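PDB 6AGZ: Old Yellow Enzyme from Pichia, which probably catalyses the asymmetric reduction of the carbon-carbon double bond of enones, using bound flavin mononucleotide as its redox cofactor. Local coordinates for residues A[29-34]-A[344-349]; A[281-286]-A[312-317]; A[318-323]-A[340-345]. All coordinates share one frame; numbering follows the deposited sequence.

Contact 1: A[29-34]-A[344-349]; sequences LVFPPT and RYFTSN. With FMN (flavin mononucleotide), chain C.
The phosphate oxygen FMN O3P is gripped twice by R344, by the backbone N at 3.0 Å and by the side-chain NE at 2.9 Å. R344 NH2 donates to FMN O1P, which lies in the guanidinium plane, and the N-H line is fairly straight (169°). The bend at chi3 (-77°) turns NE back to the phosphate. From the other segment, P33 O accepts a bond from FMN O2' at 2.8 Å. The cofactor therefore spans the two segments, which share no direct hydrogen bond.

Their own contact is apolar. F31 and F346 cross obliquely, with ring planes 36° apart and centroids 4.6 Å apart. Each CG lies over a face of the other ring. F31 CB is 3.5 Å from F346 CD2, and F346 CB is 3.5 Å from F31 CD1. V30 O lies at the edge of the F346 ring. T34 CG2 meets T347 CG2 at 4.0 Å and also packs on FMN C6 and C7. T34 OG1 bonds P32 O and S343 OG.

Strand 29-31 is the first strand of the TIM barrel, between strands 63-70 and 338-341. Helix 47-57 packs on F31, and helix 352-358 packs on L29 and F346.

Contact 2: A[281-286]-A[312-317]; sequences YVSIVE and VVLRSG. With FMN (flavin mononucleotide), chain C.
I284 CD1 fills the hollow between V313 and R315 on the outer face of the barrel sheet, 3.8 Å from V313 CG2 and 4.1 Å from R315 CG. I284 CG1 lies between the backbone N and the carbonyl carbon (chi1 71°) and rests on L314 O. On the inner face, L314 is the bump. L314 CD2 lies 3.6 Å from S283 OG, and its CB lies near Y281 CD2.

The side chains stand on neighbouring parallel strands of the TIM barrel, 281-285 and 313-316. Five backbone bonds zip them together. Water 1 fits between the inner-face serines: it donates to I284 O and bonds S283 OG and S316 OG. Past the strand end, G317 CA lies 3.4 Å from FMN O1P, so the strand leads into the cofactor's phosphate site.

At the strand ends E286 crosses R315. R315 NE meets E286 OE2 at 2.9 Å in the guanidinium plane, and R315 NH2 meets E286 OE1 at 2.9 Å. Both oxygens are met from above the carboxylate plane, and the two planes are 65° apart. N302 also bonds E286 OE2. This pairing probably favours a charged carboxylate and fixes the rotation of both groups.

Contact 3: A[318-323]-A[340-345]; sequences GYLSEK and IGCSRY. With FMN (flavin mononucleotide), chain C.
I340 CD1 sits over one face of the Y319 ring in a CH-pi contact, 4.0 Å from the centroid and offset toward the rim. The two side chains cross at about a right angle. I340 CG2 touches the same ring at Y319 CD2, 3.8 Å away. The tyrosine hydroxyl bonds D331.

The other apolar contacts belong to L320. L320 CD1 packs on C342 SG at 3.8 Å, and L320 CB meets Y345 CD2 at 3.7 Å. L320 CG lies anti to the carbonyl carbon (chi1 -79°), which sets it against the sulfur. Helix 352-358 adds L352 and L356 to this cluster.

Segment 318-323 follows the seventh strand of the TIM barrel, 313-316, and 340-345 takes in the end of the eighth, 338-341, and the turn into helix 344-348. In many such barrels these strand ends form a phosphate site, here for FMN.

Two backbone amides join that of R344 in holding the phosphate. G318 N donates to FMN O1P almost straight (173°), and S343 N donates to FMN O2P at 2.9 Å.

Two waters bridge the segments. Water 2 donates to G341 O and FMN O2P, and weakly accepts from Y319 N. Water 3 donates to L320 O and bonds Y345 OH weakly.

Within 318-323, the type I turn from G318 to S321 has G318 O accepting from S321 N and S321 OG.

How the contacts relate
All three contacts touch FMN, but they differ in burial. Contact 1 is fully buried, while contacts 2 and 3 are partly buried. Contact 3 lies farthest from the chain centre and is the one that reaches an exposed residue. Contacts 1 and 3 share R344 and Y345 and helix 344-348. Strand 338-341 sits between strands 313-316 and 29-31, so G341 N pairs with R315 O and V30 N with I340 O. Chemistry follows place. Contact 2 is strand pairing with a salt bridge, contact 1 pairs aromatic packing with polar bonds to FMN, and contact 3 is loop packing with water beside the phosphate.

Contact 1: A[29-34]-A[344-349]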
loop_
_atom_site.group_PDB
_atom_site.type_symbol
_atom_site.label_atom_id
_atom_site.label_comp_id
_atom_site.label_asym_id
_atom_site.label_seq_id
_atom_site.Cartn_x
_atom_site.Cartn_y
_atom_site.Cartn_z
ATOM N N LEU A 29 -16.754 -21.291 -1.781
ATOM C CA LEU A 29 -17.337 -20.871 -0.515
ATOM C C LEU A 29 -16.550 -21.507 0.623
ATOM O O LEU A 29 -16.329 -22.723 0.630
ATOM C CB LEU A 29 -18.810 -21.276 -0.440
ATOM C CG LEU A 29 -19.522 -21.106 0.902
ATOM C CD1 LEU A 29 -19.708 -19.634 1.238
ATOM C CD2 LEU A 29 -20.859 -21.833 0.894
ATOM N N VAL A 30 -16.125 -20.687 1.580
ATOM C CA VAL A 30 -15.241 -21.120 2.653
ATOM C C VAL A 30 -15.911 -20.856 3.992
ATOM O O VAL A 30 -16.546 -19.814 4.186
ATOM C CB VAL A 30 -13.874 -20.408 2.580
ATOM C CG1 VAL A 30 -12.961 -20.872 3.709
ATOM C CG2 VAL A 30 -13.221 -20.645 1.229
ATOM N N PHE A 31 -15.777 -21.814 4.908
ATOM C CA PHE A 31 -16.118 -21.620 6.310
ATOM C C PHE A 31 -14.876 -21.089 7.017
ATOM O O PHE A 31 -13.956 -21.861 7.316
ATOM C CB PHE A 31 -16.593 -22.928 6.946
ATOM C CG PHE A 31 -17.095 -22.778 8.359
ATOM C CD1 PHE A 31 -17.477 -21.543 8.855
ATOM C CD2 PHE A 31 -17.181 -23.883 9.192
ATOM C CE1 PHE A 31 -17.937 -21.410 10.152
ATOM C CE2 PHE A 31 -17.640 -23.758 10.490
ATOM C CZ PHE A 31 -18.018 -22.520 10.970
ATOM N N PRO A 32 -14.807 -19.789 7.286
ATOM C CA PRO A 32 -13.608 -19.217 7.905
ATOM C C PRO A 32 -13.442 -19.731 9.323
ATOM O O PRO A 32 -14.382 -20.302 9.896
ATOM C CB PRO A 32 -13.887 -17.703 7.885
ATOM C CG PRO A 32 -15.055 -17.519 6.954
ATOM C CD PRO A 32 -15.849 -18.775 7.067
ATOM N N PRO A 33 -12.262 -19.564 9.919
ATOM C CA PRO A 33 -12.079 -19.987 11.313
ATOM C C PRO A 33 -13.059 -19.269 12.228
ATOM O O PRO A 33 -13.172 -18.043 12.201
ATOM C CB PRO A 33 -10.627 -19.599 11.615
ATOM C CG PRO A 33 -10.279 -18.567 10.589
ATOM C CD PRO A 33 -11.038 -18.963 9.364
ATOM N N THR A 34 -13.783 -20.047 13.031
ATOM C CA THR A 34 -14.821 -19.505 13.904
ATOM C C THR A 34 -14.701 -20.164 15.271
ATOM O O THR A 34 -15.032 -21.343 15.428
ATOM C CB THR A 34 -16.213 -19.723 13.310
ATOM O OG1 THR A 34 -16.239 -19.229 11.965
ATOM C CG2 THR A 34 -17.259 -18.986 14.132
ATOM N N ARG A 344 -20.521 -16.170 10.124
ATOM C CA ARG A 344 -21.636 -16.079 11.062
ATOM C C ARG A 344 -22.854 -16.852 10.569
ATOM O O ARG A 344 -23.531 -17.522 11.357
ATOM C CB ARG A 344 -21.983 -14.612 11.321
ATOM C CG ARG A 344 -21.008 -13.927 12.270
ATOM C CD ARG A 344 -21.280 -12.437 12.412
ATOM N NE ARG A 344 -20.794 -11.674 11.265
ATOM C CZ ARG A 344 -20.740 -10.346 11.224
ATOM N NH1 ARG A 344 -21.139 -9.632 12.267
ATOM N NH2 ARG A 344 -20.283 -9.732 10.141
ATOM N N TYR A 345 -23.145 -16.783 9.270
ATOM C CA TYR A 345 -24.265 -17.546 8.736
ATOM C C TYR A 345 -23.954 -19.029 8.599
ATOM O O TYR A 345 -24.884 -19.841 8.561
ATOM C CB TYR A 345 -24.706 -16.975 7.389
ATOM C CG TYR A 345 -25.602 -15.768 7.531
ATOM C CD1 TYR A 345 -26.922 -15.908 7.937
ATOM C CD2 TYR A 345 -25.127 -14.491 7.270
ATOM C CE1 TYR A 345 -27.747 -14.810 8.077
ATOM C CE2 TYR A 345 -25.945 -13.385 7.407
ATOM C CZ TYR A 345 -27.252 -13.551 7.809
ATOM O OH TYR A 345 -28.070 -12.452 7.945
ATOM N N PHE A 346 -22.676 -19.405 8.530
ATOM C CA PHE A 346 -22.337 -20.822 8.506
ATOM C C PHE A 346 -22.591 -21.476 9.858
ATOM O O PHE A 346 -22.836 -22.686 9.925
ATOM C CB PHE A 346 -20.880 -21.008 8.086
ATOM C CG PHE A 346 -20.675 -22.099 7.072
ATOM C CD1 PHE A 346 -21.355 -23.301 7.176
ATOM C CD2 PHE A 346 -19.805 -21.918 6.009
ATOM C CE1 PHE A 346 -21.168 -24.302 6.239
ATOM C CE2 PHE A 346 -19.612 -22.916 5.071
ATOM C CZ PHE A 346 -20.295 -24.110 5.187
ATOM N N THR A 347 -22.545 -20.694 10.940
ATOM C CA THR A 347 -22.815 -21.245 12.265
ATOM C C THR A 347 -24.269 -21.679 12.399
ATOM O O THR A 347 -24.562 -22.704 13.028
ATOM C CB THR A 347 -22.466 -20.221 13.346
ATOM O OG1 THR A 347 -23.337 -19.088 13.235
ATOM C CG2 THR A 347 -21.021 -19.762 13.200
ATOM N N SER A 348 -25.196 -20.915 11.822
ATOM C CA SER A 348 -26.621 -21.187 11.944
ATOM C C SER A 348 -27.192 -21.908 10.731
ATOM O O SER A 348 -28.383 -22.239 10.725
ATOM C CB SER A 348 -27.386 -19.882 12.175
ATOM O OG SER A 348 -27.206 -18.981 11.095
ATOM N N ASN A 349 -26.378 -22.158 9.707
ATOM C CA ASN A 349 -26.809 -22.847 8.493
ATOM C C ASN A 349 -25.805 -23.945 8.181
ATOM O O ASN A 349 -24.828 -23.717 7.452
ATOM C CB ASN A 349 -26.945 -21.877 7.320
ATOM C CG ASN A 349 -27.974 -20.794 7.574
ATOM O OD1 ASN A 349 -27.689 -19.774 8.204
ATOM N ND2 ASN A 349 -29.185 -21.014 7.078
HETATM N N1 FMN C . -11.463 -15.265 12.779
HETATM C C2 FMN C . -10.240 -15.892 12.932
HETATM O O2 FMN C . -9.312 -15.623 12.170
HETATM N N3 FMN C . -10.054 -16.817 13.938
HETATM C C4 FMN C . -11.092 -17.120 14.793
HETATM O O4 FMN C . -10.935 -17.944 15.693
HETATM C C4A FMN C . -12.321 -16.491 14.641
HETATM N N5 FMN C . -13.354 -16.795 15.497
HETATM C C5A FMN C . -14.577 -16.179 15.350
HETATM C C6 FMN C . -15.615 -16.492 16.219
HETATM C C7 FMN C . -16.851 -15.874 16.079
HETATM C C7M FMN C . -17.970 -16.215 17.015
HETATM C C8 FMN C . -17.050 -14.941 15.070
HETATM C C8M FMN C . -18.385 -14.273 14.918
HETATM C C9 FMN C . -16.012 -14.627 14.204
HETATM C C9A FMN C . -14.772 -15.245 14.339
HETATM N N10 FMN C . -13.733 -14.935 13.478
HETATM C C10 FMN C . -12.508 -15.559 13.630
HETATM C "C1'" FMN C . -13.939 -13.936 12.375
HETATM C "C2'" FMN C . -14.554 -14.680 11.186
HETATM O "O2'" FMN C . -13.649 -15.667 10.739
HETATM C "C3'" FMN C . -14.934 -13.760 10.027
HETATM O "O3'" FMN C . -13.780 -13.148 9.497
HETATM C "C4'" FMN C . -15.933 -12.697 10.476
HETATM O "O4'" FMN C . -16.965 -13.302 11.221
HETATM C "C5'" FMN C . -16.552 -11.966 9.291
HETATM O "O5'" FMN C . -17.132 -12.902 8.410
HETATM P P FMN C . -18.733 -13.008 8.284
HETATM O O1P FMN C . -19.297 -11.635 8.005
HETATM O O2P FMN C . -19.098 -13.940 7.153
HETATM O O3P FMN C . -19.294 -13.543 9.579
#

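Contact 2: A[281-286]-A[312-317]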
loop_
_atom_site.group_PDB
_atom_site.type_symbol
_atom_site.label_atom_id
_atom_site.label_comp_id
_atom_site.label_asym_id
_atom_site.label_seq_id
_atom_site.Cartn_x
_atom_site.Cartn_y
_atom_site.Cartn_z
ATOM N N TYR A 281 -3.152 -20.055 0.242
ATOM C CA TYR A 281 -4.013 -18.886 0.131
ATOM C C TYR A 281 -3.595 -17.862 1.175
ATOM O O TYR A 281 -2.911 -18.183 2.150
ATOM C CB TYR A 281 -5.493 -19.253 0.300
ATOM C CG TYR A 281 -5.846 -19.845 1.650
ATOM C CD1 TYR A 281 -5.745 -21.212 1.879
ATOM C CD2 TYR A 281 -6.295 -19.038 2.689
ATOM C CE1 TYR A 281 -6.073 -21.758 3.108
ATOM C CE2 TYR A 281 -6.624 -19.574 3.921
ATOM C CZ TYR A 281 -6.511 -20.934 4.124
ATOM O OH TYR A 281 -6.835 -21.471 5.349
ATOM N N VAL A 282 -4.011 -16.618 0.948
ATOM C CA VAL A 282 -3.881 -15.541 1.920
ATOM C C VAL A 282 -5.283 -15.087 2.297
ATOM O O VAL A 282 -6.084 -14.743 1.420
ATOM C CB VAL A 282 -3.050 -14.366 1.372
ATOM C CG1 VAL A 282 -3.088 -13.194 2.338
ATOM C CG2 VAL A 282 -1.615 -14.802 1.126
ATOM N N SER A 283 -5.581 -15.094 3.594
ATOM C CA SER A 283 -6.912 -14.774 4.092
ATOM C C SER A 283 -6.956 -13.324 4.557
ATOM O O SER A 283 -6.108 -12.893 5.344
ATOM C CB SER A 283 -7.302 -15.708 5.238
ATOM O OG SER A 283 -8.627 -15.450 5.668
ATOM N N ILE A 284 -7.946 -12.577 4.069
ATOM C CA ILE A 284 -8.099 -11.163 4.372
ATOM C C ILE A 284 -9.539 -10.876 4.772
ATOM O O ILE A 284 -10.485 -11.538 4.329
ATOM C CB ILE A 284 -7.675 -10.260 3.186
ATOM C CG1 ILE A 284 -8.685 -10.339 2.039
ATOM C CG2 ILE A 284 -6.284 -10.633 2.693
ATOM C CD1 ILE A 284 -8.369 -9.391 0.903
ATOM N N VAL A 285 -9.694 -9.863 5.618
ATOM C CA VAL A 285 -10.980 -9.464 6.176
ATOM C C VAL A 285 -11.421 -8.171 5.504
ATOM O O VAL A 285 -10.668 -7.188 5.477
ATOM C CB VAL A 285 -10.895 -9.289 7.702
ATOM C CG1 VAL A 285 -12.114 -8.547 8.217
ATOM C CG2 VAL A 285 -10.757 -10.646 8.374
ATOM N N GLU A 286 -12.634 -8.178 4.960
ATOM C CA GLU A 286 -13.161 -6.986 4.319
ATOM C C GLU A 286 -13.527 -5.941 5.372
ATOM O O GLU A 286 -14.129 -6.277 6.396
ATOM C CB GLU A 286 -14.381 -7.327 3.467
ATOM C CG GLU A 286 -14.067 -8.224 2.278
ATOM C CD GLU A 286 -13.021 -7.623 1.357
ATOM O OE1 GLU A 286 -13.261 -6.527 0.804
ATOM O OE2 GLU A 286 -11.952 -8.245 1.189
ATOM N N VAL A 312 -4.108 -17.341 -4.618
ATOM C CA VAL A 312 -5.459 -17.487 -4.091
ATOM C C VAL A 312 -5.627 -16.575 -2.887
ATOM O O VAL A 312 -4.776 -16.536 -1.990
ATOM C CB VAL A 312 -5.737 -18.954 -3.729
ATOM C CG1 VAL A 312 -7.105 -19.093 -3.077
ATOM C CG2 VAL A 312 -5.637 -19.835 -4.965
ATOM N N VAL A 313 -6.727 -15.825 -2.866
ATOM C CA VAL A 313 -7.038 -14.919 -1.769
ATOM C C VAL A 313 -8.433 -15.245 -1.256
ATOM O O VAL A 313 -9.381 -15.349 -2.042
ATOM C CB VAL A 313 -6.934 -13.439 -2.194
ATOM C CG1 VAL A 313 -7.781 -13.159 -3.431
ATOM C CG2 VAL A 313 -7.335 -12.527 -1.044
ATOM N N LEU A 314 -8.552 -15.431 0.053
ATOM C CA LEU A 314 -9.834 -15.671 0.704
ATOM C C LEU A 314 -10.313 -14.365 1.319
ATOM O O LEU A 314 -9.647 -13.815 2.195
ATOM C CB LEU A 314 -9.707 -16.755 1.774
ATOM C CG LEU A 314 -10.846 -16.839 2.793
ATOM C CD1 LEU A 314 -12.167 -17.163 2.109
ATOM C CD2 LEU A 314 -10.529 -17.865 3.870
ATOM N N ARG A 315 -11.456 -13.869 0.861
ATOM C CA ARG A 315 -12.015 -12.615 1.352
ATOM C C ARG A 315 -13.221 -12.917 2.230
ATOM O O ARG A 315 -14.139 -13.624 1.801
ATOM C CB ARG A 315 -12.412 -11.707 0.187
ATOM C CG ARG A 315 -11.330 -11.584 -0.876
ATOM C CD ARG A 315 -11.732 -10.628 -1.986
ATOM N NE ARG A 315 -11.839 -9.252 -1.514
ATOM C CZ ARG A 315 -11.950 -8.197 -2.313
ATOM N NH1 ARG A 315 -11.962 -8.359 -3.629
ATOM N NH2 ARG A 315 -12.045 -6.978 -1.799
ATOM N N SER A 316 -13.219 -12.390 3.455
ATOM C CA SER A 316 -14.304 -12.669 4.388
ATOM C C SER A 316 -14.837 -11.387 5.013
ATOM O O SER A 316 -14.105 -10.409 5.195
ATOM C CB SER A 316 -13.854 -13.631 5.497
ATOM O OG SER A 316 -13.469 -14.883 4.958
ATOM N N GLY A 317 -16.130 -11.406 5.339
ATOM C CA GLY A 317 -16.757 -10.341 6.100
ATOM C C GLY A 317 -17.882 -9.605 5.400
ATOM O O GLY A 317 -17.655 -8.896 4.415
HETATM N N1 FMN C . -11.463 -15.265 12.779
HETATM C C2 FMN C . -10.240 -15.892 12.932
HETATM O O2 FMN C . -9.312 -15.623 12.170
HETATM N N3 FMN C . -10.054 -16.817 13.938
HETATM C C4 FMN C . -11.092 -17.120 14.793
HETATM O O4 FMN C . -10.935 -17.944 15.693
HETATM C C4A FMN C . -12.321 -16.491 14.641
HETATM N N5 FMN C . -13.354 -16.795 15.497
HETATM C C5A FMN C . -14.577 -16.179 15.350
HETATM C C6 FMN C . -15.615 -16.492 16.219
HETATM C C7 FMN C . -16.851 -15.874 16.079
HETATM C C7M FMN C . -17.970 -16.215 17.015
HETATM C C8 FMN C . -17.050 -14.941 15.070
HETATM C C8M FMN C . -18.385 -14.273 14.918
HETATM C C9 FMN C . -16.012 -14.627 14.204
HETATM C C9A FMN C . -14.772 -15.245 14.339
HETATM N N10 FMN C . -13.733 -14.935 13.478
HETATM C C10 FMN C . -12.508 -15.559 13.630
HETATM C "C1'" FMN C . -13.939 -13.936 12.375
HETATM C "C2'" FMN C . -14.554 -14.680 11.186
HETATM O "O2'" FMN C . -13.649 -15.667 10.739
HETATM C "C3'" FMN C . -14.934 -13.760 10.027
HETATM O "O3'" FMN C . -13.780 -13.148 9.497
HETATM C "C4'" FMN C . -15.933 -12.697 10.476
HETATM O "O4'" FMN C . -16.965 -13.302 11.221
HETATM C "C5'" FMN C . -16.552 -11.966 9.291
HETATM O "O5'" FMN C . -17.132 -12.902 8.410
HETATM P P FMN C . -18.733 -13.008 8.284
HETATM O O1P FMN C . -19.297 -11.635 8.005
HETATM O O2P FMN C . -19.098 -13.940 7.153
HETATM O O3P FMN C . -19.294 -13.543 9.579
HETATM O O HOH W 1 -10.634 -13.970 5.365
#

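Contact 3: A[318-323]-A[340-345]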
loop_
_atom_site.group_PDB
_atom_site.type_symbol
_atom_site.label_atom_id
_atom_site.label_comp_id
_atom_site.label_asym_id
_atom_site.label_seq_id
_atom_site.Cartn_x
_atom_site.Cartn_y
_atom_site.Cartn_z
ATOM N N GLY A 318 -19.107 -9.760 5.909
ATOM C CA GLY A 318 -20.236 -8.974 5.457
ATOM C C GLY A 318 -20.917 -9.454 4.194
ATOM O O GLY A 318 -21.970 -8.910 3.838
ATOM N N TYR A 319 -20.359 -10.454 3.507
ATOM C CA TYR A 319 -20.790 -10.781 2.151
ATOM C C TYR A 319 -22.235 -11.260 2.064
ATOM O O TYR A 319 -22.834 -11.172 0.988
ATOM C CB TYR A 319 -19.866 -11.840 1.551
ATOM C CG TYR A 319 -18.577 -11.280 0.999
ATOM C CD1 TYR A 319 -18.587 -10.403 -0.078
ATOM C CD2 TYR A 319 -17.350 -11.633 1.544
ATOM C CE1 TYR A 319 -17.415 -9.887 -0.592
ATOM C CE2 TYR A 319 -16.170 -11.123 1.036
ATOM C CZ TYR A 319 -16.208 -10.251 -0.033
ATOM O OH TYR A 319 -15.038 -9.740 -0.543
ATOM N N LEU A 320 -22.809 -11.774 3.149
ATOM C CA LEU A 320 -24.170 -12.294 3.105
ATOM C C LEU A 320 -25.189 -11.359 3.743
ATOM O O LEU A 320 -26.358 -11.735 3.875
ATOM C CB LEU A 320 -24.235 -13.673 3.762
ATOM C CG LEU A 320 -23.740 -14.820 2.878
ATOM C CD1 LEU A 320 -23.970 -16.165 3.548
ATOM C CD2 LEU A 320 -24.411 -14.775 1.511
ATOM N N SER A 321 -24.782 -10.154 4.135
ATOM C CA SER A 321 -25.740 -9.183 4.632
ATOM C C SER A 321 -26.682 -8.751 3.507
ATOM O O SER A 321 -26.489 -9.078 2.331
ATOM C CB SER A 321 -25.021 -7.970 5.224
ATOM O OG SER A 321 -24.345 -7.232 4.220
ATOM N N GLU A 322 -27.711 -7.990 3.880
ATOM C CA GLU A 322 -28.687 -7.502 2.912
ATOM C C GLU A 322 -28.080 -6.536 1.901
ATOM O O GLU A 322 -28.792 -6.087 0.993
ATOM C CB GLU A 322 -29.860 -6.838 3.638
ATOM C CG GLU A 322 -30.658 -7.773 4.546
ATOM C CD GLU A 322 -29.959 -8.064 5.863
ATOM O OE1 GLU A 322 -28.906 -7.448 6.135
ATOM O OE2 GLU A 322 -30.464 -8.916 6.624
ATOM N N LYS A 323 -26.795 -6.209 2.039
ATOM C CA LYS A 323 -26.063 -5.419 1.058
ATOM C C LYS A 323 -24.752 -6.069 0.626
ATOM O O LYS A 323 -24.258 -5.752 -0.463
ATOM C CB LYS A 323 -25.785 -4.010 1.614
ATOM C CG LYS A 323 -24.808 -3.148 0.819
ATOM C CD LYS A 323 -25.393 -2.710 -0.518
ATOM C CE LYS A 323 -26.412 -1.595 -0.347
ATOM N NZ LYS A 323 -25.797 -0.395 0.282
ATOM N N ILE A 340 -14.608 -16.860 -1.173
ATOM C CA ILE A 340 -15.518 -16.048 -0.372
ATOM C C ILE A 340 -15.814 -16.800 0.918
ATOM O O ILE A 340 -16.328 -17.926 0.883
ATOM C CB ILE A 340 -16.815 -15.722 -1.127
ATOM C CG1 ILE A 340 -16.508 -14.892 -2.377
ATOM C CG2 ILE A 340 -17.782 -14.978 -0.221
ATOM C CD1 ILE A 340 -16.000 -13.497 -2.076
ATOM N N GLY A 341 -15.491 -16.181 2.049
ATOM C CA GLY A 341 -15.722 -16.774 3.354
ATOM C C GLY A 341 -16.966 -16.193 4.016
ATOM O O GLY A 341 -17.179 -14.983 4.000
ATOM N N CYS A 342 -17.778 -17.079 4.587
ATOM C CA CYS A 342 -18.979 -16.695 5.326
ATOM C C CYS A 342 -18.972 -17.448 6.649
ATOM O O CYS A 342 -19.117 -18.675 6.668
ATOM C CB CYS A 342 -20.245 -17.000 4.524
ATOM S SG CYS A 342 -20.269 -16.280 2.866
ATOM N N SER A 343 -18.807 -16.718 7.755
ATOM C CA SER A 343 -18.641 -17.328 9.072
ATOM C C SER A 343 -19.935 -17.345 9.879
ATOM O O SER A 343 -20.407 -18.415 10.277
ATOM C CB SER A 343 -17.546 -16.591 9.856
ATOM O OG SER A 343 -17.573 -16.944 11.228
ATOM N N ARG A 344 -20.521 -16.170 10.124
ATOM C CA ARG A 344 -21.636 -16.079 11.062
ATOM C C ARG A 344 -22.854 -16.852 10.569
ATOM O O ARG A 344 -23.531 -17.522 11.357
ATOM C CB ARG A 344 -21.983 -14.612 11.321
ATOM C CG ARG A 344 -21.008 -13.927 12.270
ATOM C CD ARG A 344 -21.280 -12.437 12.412
ATOM N NE ARG A 344 -20.794 -11.674 11.265
ATOM C CZ ARG A 344 -20.740 -10.346 11.224
ATOM N NH1 ARG A 344 -21.139 -9.632 12.267
ATOM N NH2 ARG A 344 -20.283 -9.732 10.141
ATOM N N TYR A 345 -23.145 -16.783 9.270
ATOM C CA TYR A 345 -24.265 -17.546 8.736
ATOM C C TYR A 345 -23.954 -19.029 8.599
ATOM O O TYR A 345 -24.884 -19.841 8.561
ATOM C CB TYR A 345 -24.706 -16.975 7.389
ATOM C CG TYR A 345 -25.602 -15.768 7.531
ATOM C CD1 TYR A 345 -26.922 -15.908 7.937
ATOM C CD2 TYR A 345 -25.127 -14.491 7.270
ATOM C CE1 TYR A 345 -27.747 -14.810 8.077
ATOM C CE2 TYR A 345 -25.945 -13.385 7.407
ATOM C CZ TYR A 345 -27.252 -13.551 7.809
ATOM O OH TYR A 345 -28.070 -12.452 7.945
HETATM N N1 FMN C . -11.463 -15.265 12.779
HETATM C C2 FMN C . -10.240 -15.892 12.932
HETATM O O2 FMN C . -9.312 -15.623 12.170
HETATM N N3 FMN C . -10.054 -16.817 13.938
HETATM C C4 FMN C . -11.092 -17.120 14.793
HETATM O O4 FMN C . -10.935 -17.944 15.693
HETATM C C4A FMN C . -12.321 -16.491 14.641
HETATM N N5 FMN C . -13.354 -16.795 15.497
HETATM C C5A FMN C . -14.577 -16.179 15.350
HETATM C C6 FMN C . -15.615 -16.492 16.219
HETATM C C7 FMN C . -16.851 -15.874 16.079
HETATM C C7M FMN C . -17.970 -16.215 17.015
HETATM C C8 FMN C . -17.050 -14.941 15.070
HETATM C C8M FMN C . -18.385 -14.273 14.918
HETATM C C9 FMN C . -16.012 -14.627 14.204
HETATM C C9A FMN C . -14.772 -15.245 14.339
HETATM N N10 FMN C . -13.733 -14.935 13.478
HETATM C C10 FMN C . -12.508 -15.559 13.630
HETATM C "C1'" FMN C . -13.939 -13.936 12.375
HETATM C "C2'" FMN C . -14.554 -14.680 11.186
HETATM O "O2'" FMN C . -13.649 -15.667 10.739
HETATM C "C3'" FMN C . -14.934 -13.760 10.027
HETATM O "O3'" FMN C . -13.780 -13.148 9.497
HETATM C "C4'" FMN C . -15.933 -12.697 10.476
HETATM O "O4'" FMN C . -16.965 -13.302 11.221
HETATM C "C5'" FMN C . -16.552 -11.966 9.291
HETATM O "O5'" FMN C . -17.132 -12.902 8.410
HETATM P P FMN C . -18.733 -13.008 8.284
HETATM O O1P FMN C . -19.297 -11.635 8.005
HETATM O O2P FMN C . -19.098 -13.940 7.153
HETATM O O3P FMN C . -19.294 -13.543 9.579
HETATM O O HOH W 2 -18.616 -12.966 4.849
HETATM O O HOH W 3 -29.328 -11.378 5.055
#